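Local coordinates for protein pyruvate kinase 1 (PDB 4KCT) that catalyses phosphoryl transfer from phosphoenolpyruvate to ADP, giving pyruvate and ATP, and also has an intrinsic oxaloacetate decarboxylase activity, at residues Lys18-Arg23 / Tyr346-Cys351; Gly56-His61 / Leu198-Ala203; Cys281-Cys286 / Lys291-Ala296; Ser305-Thr310 / Gly337-Glu342; Glu379-Ser384 / Asn491-Ile496. All blocks are in the same frame, centred on the assembly; numbering follows the deposited sequence. Where two conformers were deposited one is given.

Contact 1: Lys18-Arg23 / Tyr346-Cys351; sequences KHRANR and YMARIC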
# COMPACT_ATOMS: atom_id res chain seq x y z
N LYS A 18 -9.94 28.13 5.17
CA LYS A 18 -10.59 29.43 4.96
C LYS A 18 -11.74 29.34 3.96
O LYS A 18 -12.65 30.15 4.00
CB LYS A 18 -9.58 30.47 4.48
CG LYS A 18 -8.55 30.86 5.53
CD LYS A 18 -7.58 31.90 4.99
CE LYS A 18 -6.59 31.27 4.02
NZ LYS A 18 -5.53 32.24 3.64
N HIS A 19 -11.67 28.40 3.02
CA HIS A 19 -12.66 28.36 1.94
C HIS A 19 -13.42 27.06 1.95
O HIS A 19 -12.85 26.00 1.73
CB HIS A 19 -11.98 28.58 0.59
CG HIS A 19 -11.05 29.77 0.57
ND1 HIS A 19 -11.49 31.03 0.83
CD2 HIS A 19 -9.65 29.85 0.45
CE1 HIS A 19 -10.42 31.88 0.86
NE2 HIS A 19 -9.30 31.15 0.65
N ARG A 20 -14.70 27.14 2.24
CA ARG A 20 -15.50 25.94 2.43
C ARG A 20 -15.68 25.27 1.06
O ARG A 20 -16.12 25.92 0.11
CB ARG A 20 -16.89 26.33 3.00
CG ARG A 20 -17.91 25.20 3.01
CD ARG A 20 -19.07 25.54 3.95
NE ARG A 20 -19.65 26.86 3.66
CZ ARG A 20 -20.49 27.09 2.64
NH1 ARG A 20 -20.88 26.06 1.87
NH2 ARG A 20 -21.07 28.26 2.50
N ALA A 21 -15.40 23.98 0.99
CA ALA A 21 -15.51 23.24 -0.27
C ALA A 21 -16.91 22.68 -0.50
O ALA A 21 -17.38 22.60 -1.64
CB ALA A 21 -14.49 22.11 -0.29
N ASN A 22 -17.55 22.19 0.57
CA ASN A 22 -18.87 21.54 0.40
C ASN A 22 -20.00 22.55 0.26
O ASN A 22 -19.85 23.74 0.58
CB ASN A 22 -19.16 20.56 1.56
CG ASN A 22 -18.15 19.45 1.65
OD1 ASN A 22 -17.14 19.58 2.37
ND2 ASN A 22 -18.31 18.43 0.80
N ARG A 23 -21.13 22.08 -0.28
CA ARG A 23 -22.20 22.98 -0.69
C ARG A 23 -23.49 22.63 0.05
O ARG A 23 -23.73 21.47 0.37
CB ARG A 23 -22.42 22.90 -2.22
CG ARG A 23 -21.18 23.34 -3.02
CD ARG A 23 -20.93 24.84 -2.83
NE ARG A 23 -19.67 25.26 -3.47
CZ ARG A 23 -18.58 25.65 -2.81
NH1 ARG A 23 -18.52 25.54 -1.47
NH2 ARG A 23 -17.50 26.03 -3.48
N TYR A 346 -24.38 26.88 11.22
CA TYR A 346 -23.80 25.67 11.86
C TYR A 346 -23.38 24.67 10.80
O TYR A 346 -22.31 24.07 10.90
CB TYR A 346 -24.80 24.99 12.80
CG TYR A 346 -24.60 25.32 14.24
CD1 TYR A 346 -23.53 24.80 14.95
CD2 TYR A 346 -25.47 26.20 14.90
CE1 TYR A 346 -23.34 25.12 16.28
CE2 TYR A 346 -25.27 26.54 16.22
CZ TYR A 346 -24.23 25.96 16.92
OH TYR A 346 -24.03 26.31 18.23
N MET A 347 -24.27 24.43 9.83
CA MET A 347 -23.98 23.43 8.80
C MET A 347 -22.69 23.78 8.05
O MET A 347 -21.82 22.93 7.87
CB MET A 347 -25.13 23.34 7.79
CG MET A 347 -24.93 22.16 6.83
SD MET A 347 -26.46 21.72 5.95
CE MET A 347 -26.89 20.16 6.76
N ALA A 348 -22.53 25.05 7.71
CA ALA A 348 -21.27 25.55 7.11
C ALA A 348 -20.03 25.34 8.00
O ALA A 348 -18.99 24.92 7.50
CB ALA A 348 -21.41 27.02 6.71
N ARG A 349 -20.14 25.64 9.29
CA ARG A 349 -18.98 25.49 10.20
C ARG A 349 -18.61 24.02 10.37
O ARG A 349 -17.42 23.67 10.44
CB ARG A 349 -19.28 26.12 11.59
CG ARG A 349 -19.29 27.64 11.57
CD ARG A 349 -19.16 28.26 12.97
NE ARG A 349 -20.22 27.84 13.88
CZ ARG A 349 -21.43 28.41 13.99
NH1 ARG A 349 -22.29 27.97 14.89
NH2 ARG A 349 -21.78 29.41 13.19
N ILE A 350 -19.62 23.15 10.43
CA ILE A 350 -19.35 21.71 10.51
C ILE A 350 -18.67 21.20 9.22
O ILE A 350 -17.72 20.40 9.29
CB ILE A 350 -20.64 20.88 10.80
CG1 ILE A 350 -21.31 21.30 12.13
CG2 ILE A 350 -20.36 19.38 10.81
CD1 ILE A 350 -22.81 20.91 12.15
N CYS A 351 -19.21 21.58 8.06
CA CYS A 351 -18.59 21.22 6.78
C CYS A 351 -17.12 21.60 6.77
O CYS A 351 -16.26 20.81 6.40
CB CYS A 351 -19.27 21.95 5.63
SG CYS A 351 -20.86 21.20 5.24
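Arg20 leaves its loop with CG turned opposite the backbone N (chi1 169°), and a bend at chi3 (52°) then lays CD and NE along Ala348 while carrying the guanidinium onward to the carbonyl of Asn22. Arg20 NE comes to 3.5 Å from Ala348 CB, the methyl approaching the flat group obliquely. Arg20 CD lies 3.6 Å from Ala348 O and 4.0 Å from Cys351 CB, one helical turn further on. Two residues on, Asn22 CB meets Cys351 SG at 4.1 Å, so the arginine touches through CD and NE and the asparagine through CB, against an alanine and a cysteine. The loop keeps its shape by bonds of its own. Asn22 O receives a weak bond from Arg20 NH1 (2.8 Å) and a second from Arg23 NH1 (3.0 Å). Arg23 NH1 also donates to Arg20 O (2.9 Å), which lies in the guanidinium plane, while the nitrogen stands above the plane of that carbonyl. Further along helix 340-356, Gln355 bonds Ala21 N and His19 O. Arg23 opens strand 23-27, the first of the eight-stranded TIM barrel, and its backbone bonds to Asp326 and to Val328, at the start of the last strand, 327-330. Helix 340-356, which follows that last strand, rests Met347 and Cys351 on Val328, Ala348 on Ile24 and Ile350 on Val317 of helix 311-323, so the contact lies where the barrel closes.

Contact 2: Gly56-His61 / Leu198-Ala203; sequences GSHEYH and LEFGVA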
# COMPACT_ATOMS: atom_id res chain seq x y z
N GLY A 56 -47.68 23.06 -1.84
CA GLY A 56 -47.71 24.42 -2.40
C GLY A 56 -48.14 24.48 -3.86
O GLY A 56 -47.83 23.60 -4.63
N SER A 57 -48.80 25.56 -4.24
CA SER A 57 -49.27 25.71 -5.63
C SER A 57 -48.11 26.17 -6.53
O SER A 57 -47.09 26.64 -6.04
CB SER A 57 -50.37 26.77 -5.69
OG SER A 57 -49.86 27.98 -5.14
N HIS A 58 -48.34 26.20 -7.84
CA HIS A 58 -47.41 26.87 -8.75
C HIS A 58 -47.22 28.32 -8.41
O HIS A 58 -46.12 28.84 -8.50
CB HIS A 58 -47.85 26.73 -10.21
CG HIS A 58 -47.63 25.36 -10.77
ND1 HIS A 58 -47.83 25.08 -12.07
CD2 HIS A 58 -47.26 24.16 -10.16
CE1 HIS A 58 -47.58 23.77 -12.29
NE2 HIS A 58 -47.25 23.21 -11.12
N GLU A 59 -48.29 28.98 -8.00
CA GLU A 59 -48.19 30.38 -7.58
C GLU A 59 -47.24 30.55 -6.39
O GLU A 59 -46.42 31.49 -6.35
CB GLU A 59 -49.59 30.92 -7.23
CG GLU A 59 -49.57 32.21 -6.43
CD GLU A 59 -50.98 32.69 -6.09
OE1 GLU A 59 -51.31 33.84 -6.45
OE2 GLU A 59 -51.76 31.92 -5.46
N TYR A 60 -47.34 29.66 -5.41
CA TYR A 60 -46.43 29.70 -4.26
C TYR A 60 -44.95 29.57 -4.72
O TYR A 60 -44.08 30.37 -4.33
CB TYR A 60 -46.79 28.59 -3.26
CG TYR A 60 -45.94 28.62 -1.99
CD1 TYR A 60 -46.24 29.51 -0.96
CD2 TYR A 60 -44.78 27.83 -1.88
CE1 TYR A 60 -45.47 29.56 0.19
CE2 TYR A 60 -43.97 27.91 -0.75
CZ TYR A 60 -44.31 28.77 0.28
OH TYR A 60 -43.50 28.90 1.38
N HIS A 61 -44.69 28.60 -5.57
CA HIS A 61 -43.33 28.34 -6.01
C HIS A 61 -42.83 29.38 -6.95
O HIS A 61 -41.65 29.67 -6.98
CB HIS A 61 -43.21 26.95 -6.61
CG HIS A 61 -43.46 25.85 -5.63
ND1 HIS A 61 -42.73 25.72 -4.49
CD2 HIS A 61 -44.49 24.93 -5.54
CE1 HIS A 61 -43.23 24.71 -3.76
NE2 HIS A 61 -44.28 24.20 -4.42
N LEU A 198 -43.07 19.73 -14.03
CA LEU A 198 -41.86 19.81 -14.85
C LEU A 198 -42.00 20.82 -15.99
O LEU A 198 -41.10 21.62 -16.25
CB LEU A 198 -41.50 18.44 -15.41
CG LEU A 198 -41.11 17.39 -14.35
CD1 LEU A 198 -40.96 16.02 -14.99
CD2 LEU A 198 -39.82 17.78 -13.62
N GLU A 199 -43.19 20.86 -16.58
CA GLU A 199 -43.51 21.89 -17.55
C GLU A 199 -43.32 23.29 -16.96
O GLU A 199 -42.78 24.17 -17.60
CB GLU A 199 -44.94 21.71 -18.07
CG GLU A 199 -45.55 22.96 -18.71
CD GLU A 199 -46.93 22.68 -19.31
OE1 GLU A 199 -47.00 22.43 -20.53
OE2 GLU A 199 -47.93 22.65 -18.54
N PHE A 200 -43.82 23.49 -15.74
CA PHE A 200 -43.62 24.77 -15.02
C PHE A 200 -42.11 25.02 -14.79
O PHE A 200 -41.60 26.08 -15.13
CB PHE A 200 -44.38 24.72 -13.69
CG PHE A 200 -44.08 25.87 -12.77
CD1 PHE A 200 -44.86 27.04 -12.82
CD2 PHE A 200 -43.09 25.78 -11.81
CE1 PHE A 200 -44.61 28.10 -11.95
CE2 PHE A 200 -42.83 26.83 -10.93
CZ PHE A 200 -43.60 27.98 -10.99
N GLY A 201 -41.39 24.01 -14.32
CA GLY A 201 -39.95 24.16 -14.09
C GLY A 201 -39.19 24.55 -15.36
O GLY A 201 -38.29 25.41 -15.33
N VAL A 202 -39.52 23.92 -16.47
CA VAL A 202 -38.85 24.23 -17.74
C VAL A 202 -39.18 25.67 -18.17
O VAL A 202 -38.30 26.42 -18.53
CB VAL A 202 -39.25 23.24 -18.86
CG1 VAL A 202 -38.68 23.68 -20.22
CG2 VAL A 202 -38.73 21.85 -18.52
N ALA A 203 -40.47 26.04 -18.09
CA ALA A 203 -40.90 27.38 -18.49
C ALA A 203 -40.24 28.46 -17.63
O ALA A 203 -39.90 29.52 -18.12
CB ALA A 203 -42.42 27.50 -18.40
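Just ahead of His58, whose ring lies against Phe200, Ser57 OG accepts from Tyr60 N (3.0 Å, 160°): an N-cap at the start of helix 58-75, with His58 on the first turn. The histidine and phenylalanine side chains run alongside one another, their ends pointing opposite ways. Their planes meet at 34° with centroids 4.5 Å apart, an oblique pair that is neither a stack nor edge-to-face. Phe200 CB sits over the face of the imidazole as a CH-pi contact, 3.6 Å from His58 CE1. Phe200 CG stands opposite the backbone N (chi1 171°), which carries the phenyl from helix 192-204 against the histidine ring. There Phe200 CD1 is 3.6 Å from His58 ND1, and Phe200 CZ approaches His58 O at 3.6 Å. His61, one turn later, adds its CB 4.3 Å from Phe200 CE2, while its NE2 bonds His55 O and its ring stacks on Phe53. The phenyl continues along helix 58-75 to Gln62 and Ile65. His58 NE2 is hydrogen-bonded to Asp197 of the same helix as Phe200. The imidazole is held twice by helix 192-204, by carbon over its face and by the Asp197 carboxylate at NE2, and the bond probably fixes the rotation of the ring.

Contact 3: Cys281-Cys286 / Lys291-Ala296; sequences CIISKC and KPVICA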
# COMPACT_ATOMS: atom_id res chain seq x y z
N CYS A 281 -22.07 3.52 0.35
CA CYS A 281 -21.93 2.89 -0.96
C CYS A 281 -22.28 3.85 -2.12
O CYS A 281 -21.48 4.05 -3.02
CB CYS A 281 -22.80 1.65 -1.02
SG CYS A 281 -22.79 0.89 -2.66
N ILE A 282 -23.41 4.55 -1.99
CA ILE A 282 -23.88 5.45 -3.03
C ILE A 282 -22.95 6.67 -3.17
O ILE A 282 -22.56 7.05 -4.29
CB ILE A 282 -25.31 5.90 -2.75
CG1 ILE A 282 -26.29 4.73 -2.93
CG2 ILE A 282 -25.70 7.07 -3.64
CD1 ILE A 282 -27.66 5.02 -2.32
N ILE A 283 -22.54 7.25 -2.05
CA ILE A 283 -21.64 8.39 -2.15
C ILE A 283 -20.33 8.00 -2.84
O ILE A 283 -19.86 8.70 -3.77
CB ILE A 283 -21.37 9.03 -0.77
CG1 ILE A 283 -22.66 9.73 -0.27
CG2 ILE A 283 -20.21 10.03 -0.91
CD1 ILE A 283 -22.58 10.20 1.21
N SER A 284 -19.75 6.88 -2.41
CA SER A 284 -18.48 6.44 -3.01
C SER A 284 -18.63 6.11 -4.49
O SER A 284 -17.78 6.46 -5.28
CB SER A 284 -17.91 5.25 -2.24
OG SER A 284 -17.50 5.71 -0.93
N LYS A 285 -19.74 5.49 -4.86
CA LYS A 285 -19.98 5.21 -6.27
C LYS A 285 -20.07 6.50 -7.08
O LYS A 285 -19.57 6.56 -8.21
CB LYS A 285 -21.25 4.35 -6.47
CG LYS A 285 -21.04 2.85 -6.15
CD LYS A 285 -22.35 2.09 -6.32
CE LYS A 285 -22.17 0.58 -6.13
NZ LYS A 285 -21.48 -0.03 -7.28
N CYS A 286 -20.76 7.51 -6.55
CA CYS A 286 -20.81 8.82 -7.23
C CYS A 286 -19.44 9.48 -7.34
O CYS A 286 -19.14 10.12 -8.36
CB CYS A 286 -21.80 9.76 -6.53
SG CYS A 286 -23.52 9.27 -6.77
N LYS A 291 -19.83 12.26 -10.42
CA LYS A 291 -21.11 12.97 -10.47
C LYS A 291 -21.53 13.43 -9.08
O LYS A 291 -21.27 12.75 -8.07
CB LYS A 291 -22.20 12.07 -11.08
CG LYS A 291 -21.93 11.73 -12.56
CD LYS A 291 -23.06 10.92 -13.18
CE LYS A 291 -22.99 11.03 -14.72
NZ LYS A 291 -23.82 10.00 -15.36
N PRO A 292 -22.17 14.60 -9.01
CA PRO A 292 -22.43 15.21 -7.70
C PRO A 292 -23.44 14.39 -6.88
O PRO A 292 -24.33 13.73 -7.43
CB PRO A 292 -23.03 16.59 -8.06
CG PRO A 292 -23.35 16.54 -9.52
CD PRO A 292 -22.34 15.57 -10.11
N VAL A 293 -23.24 14.36 -5.58
CA VAL A 293 -24.12 13.59 -4.70
C VAL A 293 -24.45 14.41 -3.45
O VAL A 293 -23.60 15.16 -2.95
CB VAL A 293 -23.54 12.18 -4.34
CG1 VAL A 293 -22.20 12.28 -3.57
CG2 VAL A 293 -24.56 11.35 -3.54
N ILE A 294 -25.74 14.43 -3.12
CA ILE A 294 -26.29 15.23 -2.04
C ILE A 294 -26.75 14.25 -0.94
O ILE A 294 -27.47 13.28 -1.23
CB ILE A 294 -27.55 15.97 -2.55
CG1 ILE A 294 -27.21 16.84 -3.78
CG2 ILE A 294 -28.22 16.75 -1.44
CD1 ILE A 294 -28.44 17.44 -4.46
N CYS A 295 -26.35 14.50 0.29
CA CYS A 295 -26.92 13.78 1.45
C CYS A 295 -28.08 14.60 2.06
O CYS A 295 -27.93 15.80 2.28
CB CYS A 295 -25.83 13.52 2.51
SG CYS A 295 -26.41 12.46 3.89
N ALA A 296 -29.25 13.97 2.23
CA ALA A 296 -30.47 14.67 2.62
C ALA A 296 -31.14 14.09 3.90
O ALA A 296 -31.13 12.87 4.12
CB ALA A 296 -31.49 14.68 1.47
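Val293 and Ile283 cross at about a right angle, the branched end of the valine lying across the isoleucine. With chi1 at 63°, Val293 CG1 takes the crowded position between backbone N and carbonyl carbon, where it meets Ile283 CG2 at 4.0 Å. Val293 CG2, the other methyl, lies 4.1 Å from Ile283 CG1 and 4.4 Å from Ile282 CG2, so both branches bear on Ile283, and CG2 alone also reaches Ile282. Cys286 meets the stem of the valine: Cys286 CB is 3.7 Å from Val293 CB, and SG, turned beside its own backbone N, reaches the same Val293 CB at 3.8 Å. Val293 thus meets three buried side chains of the helix. At the end of helix segment 281-286, Lys291 N donates to Cys286 O (3.0 Å, 156°), the backbone bond that ties the start of the returning chain to the helix. The end of the lysine side chain leads away, its NZ bonding the carbonyls of Ile253 and Ser256. Helix 281-286 and strand 293-296 run antiparallel, at 161° with axes 9.0 Å apart, as befits a helix returning to the next strand of a TIM barrel. Ile282 and Cys286 also pack on strand 258-262, the preceding barrel strand, and on helix 249-255. Strand 293-296 is hydrogen-bonded between strands 258-262 and 327-330, while Ser284 and Cys281 turn outward to Asn7 and Ile8 of the second subunit.

Contact 4: Ser305-Thr310 / Gly337-Glu342; sequences SNPRPT and GKYPNE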
# COMPACT_ATOMS: atom_id res chain seq x y z
N SER A 305 -36.37 23.67 16.00
CA SER A 305 -36.98 24.23 17.22
C SER A 305 -35.95 24.81 18.17
O SER A 305 -36.33 25.46 19.14
CB SER A 305 -37.73 23.14 17.99
OG SER A 305 -38.97 22.88 17.39
N ASN A 306 -34.72 24.32 18.07
CA ASN A 306 -33.69 24.65 19.06
C ASN A 306 -32.54 25.37 18.42
O ASN A 306 -32.26 25.19 17.24
CB ASN A 306 -33.17 23.39 19.78
CG ASN A 306 -34.29 22.57 20.40
OD1 ASN A 306 -34.97 23.02 21.32
ND2 ASN A 306 -34.52 21.37 19.87
N PRO A 307 -31.91 26.28 19.17
CA PRO A 307 -30.93 27.18 18.61
C PRO A 307 -29.56 26.50 18.40
O PRO A 307 -28.66 27.10 17.83
CB PRO A 307 -30.82 28.30 19.68
CG PRO A 307 -31.24 27.64 20.94
CD PRO A 307 -32.29 26.64 20.56
N ARG A 308 -29.41 25.26 18.88
CA ARG A 308 -28.16 24.49 18.68
C ARG A 308 -28.54 23.08 18.31
O ARG A 308 -29.61 22.61 18.67
CB ARG A 308 -27.33 24.47 19.99
CG ARG A 308 -26.81 25.83 20.43
CD ARG A 308 -26.03 25.72 21.75
NE ARG A 308 -25.59 24.34 22.02
CZ ARG A 308 -24.32 23.98 22.22
NH1 ARG A 308 -23.35 24.88 22.21
NH2 ARG A 308 -24.03 22.70 22.42
N PRO A 309 -27.64 22.37 17.61
CA PRO A 309 -27.95 21.00 17.18
C PRO A 309 -27.57 19.99 18.28
O PRO A 309 -26.88 20.35 19.23
CB PRO A 309 -27.04 20.82 15.95
CG PRO A 309 -25.83 21.64 16.31
CD PRO A 309 -26.40 22.87 16.98
N THR A 310 -28.03 18.75 18.16
CA THR A 310 -27.60 17.71 19.10
C THR A 310 -26.22 17.21 18.67
O THR A 310 -25.76 17.50 17.56
CB THR A 310 -28.56 16.51 19.11
OG1 THR A 310 -28.47 15.83 17.85
CG2 THR A 310 -30.04 16.98 19.34
N GLY A 337 -38.51 26.09 10.09
CA GLY A 337 -37.91 26.21 11.39
C GLY A 337 -37.84 27.62 11.93
O GLY A 337 -38.06 28.61 11.20
N LYS A 338 -37.47 27.71 13.19
CA LYS A 338 -37.38 28.96 13.92
C LYS A 338 -36.01 29.63 13.72
O LYS A 338 -35.84 30.80 14.02
CB LYS A 338 -37.60 28.67 15.40
CG LYS A 338 -37.96 29.85 16.27
CD LYS A 338 -38.44 29.34 17.63
CE LYS A 338 -38.25 30.38 18.72
NZ LYS A 338 -38.56 29.79 20.05
N TYR A 339 -34.99 28.85 13.31
CA TYR A 339 -33.63 29.35 13.27
C TYR A 339 -32.96 29.07 11.91
O TYR A 339 -31.87 28.48 11.88
CB TYR A 339 -32.78 28.73 14.40
CG TYR A 339 -33.33 28.96 15.79
CD1 TYR A 339 -33.12 30.18 16.44
CD2 TYR A 339 -34.02 27.96 16.46
CE1 TYR A 339 -33.63 30.41 17.72
CE2 TYR A 339 -34.52 28.17 17.74
CZ TYR A 339 -34.33 29.40 18.35
OH TYR A 339 -34.81 29.62 19.61
N PRO A 340 -33.57 29.54 10.81
CA PRO A 340 -33.09 29.16 9.47
C PRO A 340 -31.67 29.66 9.17
O PRO A 340 -30.86 28.90 8.65
CB PRO A 340 -34.12 29.80 8.51
CG PRO A 340 -34.84 30.82 9.34
CD PRO A 340 -34.86 30.26 10.75
N ASN A 341 -31.33 30.87 9.60
CA ASN A 341 -29.95 31.37 9.39
C ASN A 341 -28.93 30.63 10.25
O ASN A 341 -27.86 30.27 9.78
CB ASN A 341 -29.84 32.87 9.62
CG ASN A 341 -30.73 33.66 8.68
OD1 ASN A 341 -30.88 33.29 7.52
ND2 ASN A 341 -31.45 34.66 9.22
N GLU A 342 -29.27 30.39 11.52
CA GLU A 342 -28.32 29.78 12.44
C GLU A 342 -28.04 28.31 12.02
O GLU A 342 -26.95 27.81 12.23
CB GLU A 342 -28.85 29.79 13.89
CG GLU A 342 -28.89 31.18 14.53
CD GLU A 342 -30.15 31.97 14.15
OE1 GLU A 342 -31.01 31.45 13.42
OE2 GLU A 342 -30.23 33.15 14.52
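Pro307 and Tyr339 provide the apolar part, their side chains running alongside each other with their ends in one direction. Pro307 CB forms a CH-pi contact over the face of the phenol ring, 4.1 Å from its centroid and only 17° off the normal, and Pro307 CD touches Tyr339 CE2 at 3.9 Å. Tyr339 CG sits beside its backbone N (chi1 -57°), which sends the ring across to the proline; Lys338 CG stands over the rim of the opposite face, so the phenol lies between a proline and the aliphatic part of a lysine. Polar backbone atoms make the second group, meeting ring carbons without hydrogen bonds. Ser305 O lies at the ring edge, near its plane, 3.5 Å from Tyr339 CE2, and Asn306 O comes in obliquely, 3.4 Å from Tyr339 CD2. Glu342 OE1, one helical turn after the tyrosine, lies in the ring plane at its edge. Backbone hydrogen bonding between Lys338 and Thr304 holds the two loops together just before this patch. Contacts with the second subunit come third: Arg308 NH2 bonds Gly267 O of that subunit, and Pro307 packs on Val148 of the same subunit. The Thr310 side chain caps helix 311-323, and its backbone N is bonded in turn to Glu313 OE1. Tyr339 stands at the N-cap position of helix 340-356. Segment 305-310 leads from strand 293-296 toward helix 311-323, and segment 337-342 joins helix 332-335 to helix 340-356 after strand 327-330, neighbouring beta-alpha connections at the end of the TIM barrel that also carries the pyruvate pocket.

Contact 5: Glu379-Ser384 / Asn491-Ile496; sequences EAVCSS and NQTRLI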
# COMPACT_ATOMS: atom_id res chain seq x y z
N GLU A 379 -9.62 13.82 -19.12
CA GLU A 379 -9.58 13.32 -17.75
C GLU A 379 -8.16 13.12 -17.22
O GLU A 379 -7.88 13.48 -16.08
CB GLU A 379 -10.41 12.05 -17.57
CG GLU A 379 -10.47 11.65 -16.10
CD GLU A 379 -11.68 10.78 -15.76
OE1 GLU A 379 -12.36 10.31 -16.69
OE2 GLU A 379 -11.88 10.51 -14.57
N ALA A 380 -7.25 12.60 -18.05
CA ALA A 380 -5.81 12.68 -17.75
C ALA A 380 -5.34 14.10 -17.44
O ALA A 380 -4.59 14.33 -16.46
CB ALA A 380 -5.00 12.07 -18.87
N VAL A 381 -5.78 15.06 -18.24
CA VAL A 381 -5.40 16.46 -18.00
C VAL A 381 -5.93 16.96 -16.63
O VAL A 381 -5.19 17.56 -15.83
CB VAL A 381 -5.85 17.39 -19.17
CG1 VAL A 381 -5.81 18.87 -18.75
CG2 VAL A 381 -4.97 17.15 -20.41
N CYS A 382 -7.22 16.72 -16.38
CA CYS A 382 -7.80 17.19 -15.13
C CYS A 382 -7.22 16.51 -13.91
O CYS A 382 -6.95 17.15 -12.87
CB CYS A 382 -9.35 17.12 -15.17
SG CYS A 382 -10.06 18.31 -16.38
N SER A 383 -7.02 15.20 -13.99
CA SER A 383 -6.45 14.48 -12.86
C SER A 383 -4.98 14.84 -12.60
O SER A 383 -4.59 15.06 -11.45
CB SER A 383 -6.62 12.97 -13.02
OG SER A 383 -5.77 12.46 -14.00
N SER A 384 -4.21 15.08 -13.66
CA SER A 384 -2.83 15.49 -13.47
C SER A 384 -2.72 16.96 -13.04
O SER A 384 -1.78 17.33 -12.35
CB SER A 384 -2.00 15.22 -14.73
OG SER A 384 -1.77 13.82 -14.88
N ASN A 491 -7.21 20.39 -23.15
CA ASN A 491 -6.08 19.47 -23.35
C ASN A 491 -4.79 19.99 -22.73
O ASN A 491 -3.72 19.47 -23.01
CB ASN A 491 -5.86 19.19 -24.85
CG ASN A 491 -5.24 20.38 -25.58
OD1 ASN A 491 -5.63 21.53 -25.36
ND2 ASN A 491 -4.20 20.10 -26.40
N GLN A 492 -4.90 21.03 -21.91
CA GLN A 492 -3.71 21.78 -21.48
C GLN A 492 -3.84 22.13 -19.98
O GLN A 492 -4.91 22.54 -19.55
CB GLN A 492 -3.59 23.08 -22.30
CG GLN A 492 -2.44 23.98 -21.87
CD GLN A 492 -2.35 25.24 -22.70
OE1 GLN A 492 -2.70 26.35 -22.24
NE2 GLN A 492 -1.89 25.09 -23.92
N THR A 493 -2.75 22.01 -19.22
CA THR A 493 -2.66 22.56 -17.86
C THR A 493 -1.40 23.39 -17.78
O THR A 493 -0.34 22.97 -18.29
CB THR A 493 -2.44 21.44 -16.81
OG1 THR A 493 -3.24 20.29 -17.12
CG2 THR A 493 -2.76 21.93 -15.39
N ARG A 494 -1.46 24.49 -17.03
CA ARG A 494 -0.29 25.41 -16.86
C ARG A 494 -0.22 25.75 -15.38
O ARG A 494 -1.25 25.95 -14.75
CB ARG A 494 -0.54 26.73 -17.58
CG ARG A 494 -0.59 26.65 -19.09
CD ARG A 494 -0.65 28.04 -19.66
NE ARG A 494 -1.98 28.65 -19.60
CZ ARG A 494 -2.17 29.96 -19.67
NH1 ARG A 494 -1.12 30.78 -19.78
NH2 ARG A 494 -3.39 30.45 -19.75
N LEU A 495 0.99 25.93 -14.86
CA LEU A 495 1.16 26.57 -13.55
C LEU A 495 1.54 28.01 -13.78
O LEU A 495 2.53 28.28 -14.44
CB LEU A 495 2.28 25.89 -12.75
CG LEU A 495 2.19 24.39 -12.50
CD1 LEU A 495 2.84 23.99 -11.17
CD2 LEU A 495 0.77 23.89 -12.58
N ILE A 496 0.75 28.92 -13.23
CA ILE A 496 0.96 30.35 -13.43
C ILE A 496 1.12 31.02 -12.07
O ILE A 496 0.39 30.69 -11.13
CB ILE A 496 -0.25 30.96 -14.17
CG1 ILE A 496 -0.28 30.41 -15.60
CG2 ILE A 496 -0.16 32.49 -14.20
CD1 ILE A 496 -1.56 30.76 -16.33
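Asn491 meets Val381 through its backbone: Val381 CG2 lies 3.7 Å from Asn491 C. The asparagine side chain turns off the other way, its OD1 bonded to Asp483 N and its ND2 to Leu495 O of the third subunit, and it stands about 7 Å from the bound fructose 2,6-bisphosphate, an effector of trypanosomatid pyruvate kinases. At Gln492 the carbonyl O faces the second branch of the valine, 3.9 Å from Val381 CG1, while the side chain leads away to pack on Gln492 of the third subunit. Thr493 then points back at the helix. Its OG1, opposite the carbonyl carbon (chi1 -41°), sits 3.4 Å from Val381 CG1 and 3.6 Å from Val381 O, the two side chains passing with their ends opposed. Val381 CG1, opposite its own backbone N (chi1 164°), is what reaches both Gln492 and Thr493. The fold here is the C-terminal alpha/beta domain: strand 492-497 is the outermost strand, within this chain, of a five-stranded mixed sheet, antiparallel to strand 476-481, and helix 377-392 packs against its face. Gln492, Thr493 and Arg494 also pair antiparallel with a strand of the third subunit, so the sheet runs on across the interface. Arg494 sends NH1 to Asp483 OD2 of that subunit in a salt bridge and NH2 to His481 NE2 of its own chain. Leu495, back on the helix side, packs on Ser388 and Val392 of helix 377-392 and on Val478 of strand 476-481. Ile496 CD1 lies 3.4 Å above the centre of the Arg494 guanidinium.

Contacts 1 to 4 belong to the TIM barrel, contact 5 to the C-terminal alpha/beta domain. Contact 3 is the barrel's buried, almost wholly apolar example, a helix against the strand it leads into. Contact 5 is buried too, but its valine meets backbone and a hydroxyl, next to the interface with the third subunit. Contacts 1 and 2 are partly buried and rest on side chains of polar residues, an arginine shaft in one and an imidazole face in the other. Contact 4 is at the surface, built on a proline and a tyrosine. Contacts 1 and 4 share helix 340-356 and touch through Tyr346, which packs on Arg308 and Pro309; contacts 1, 3 and 4 adjoin the second subunit.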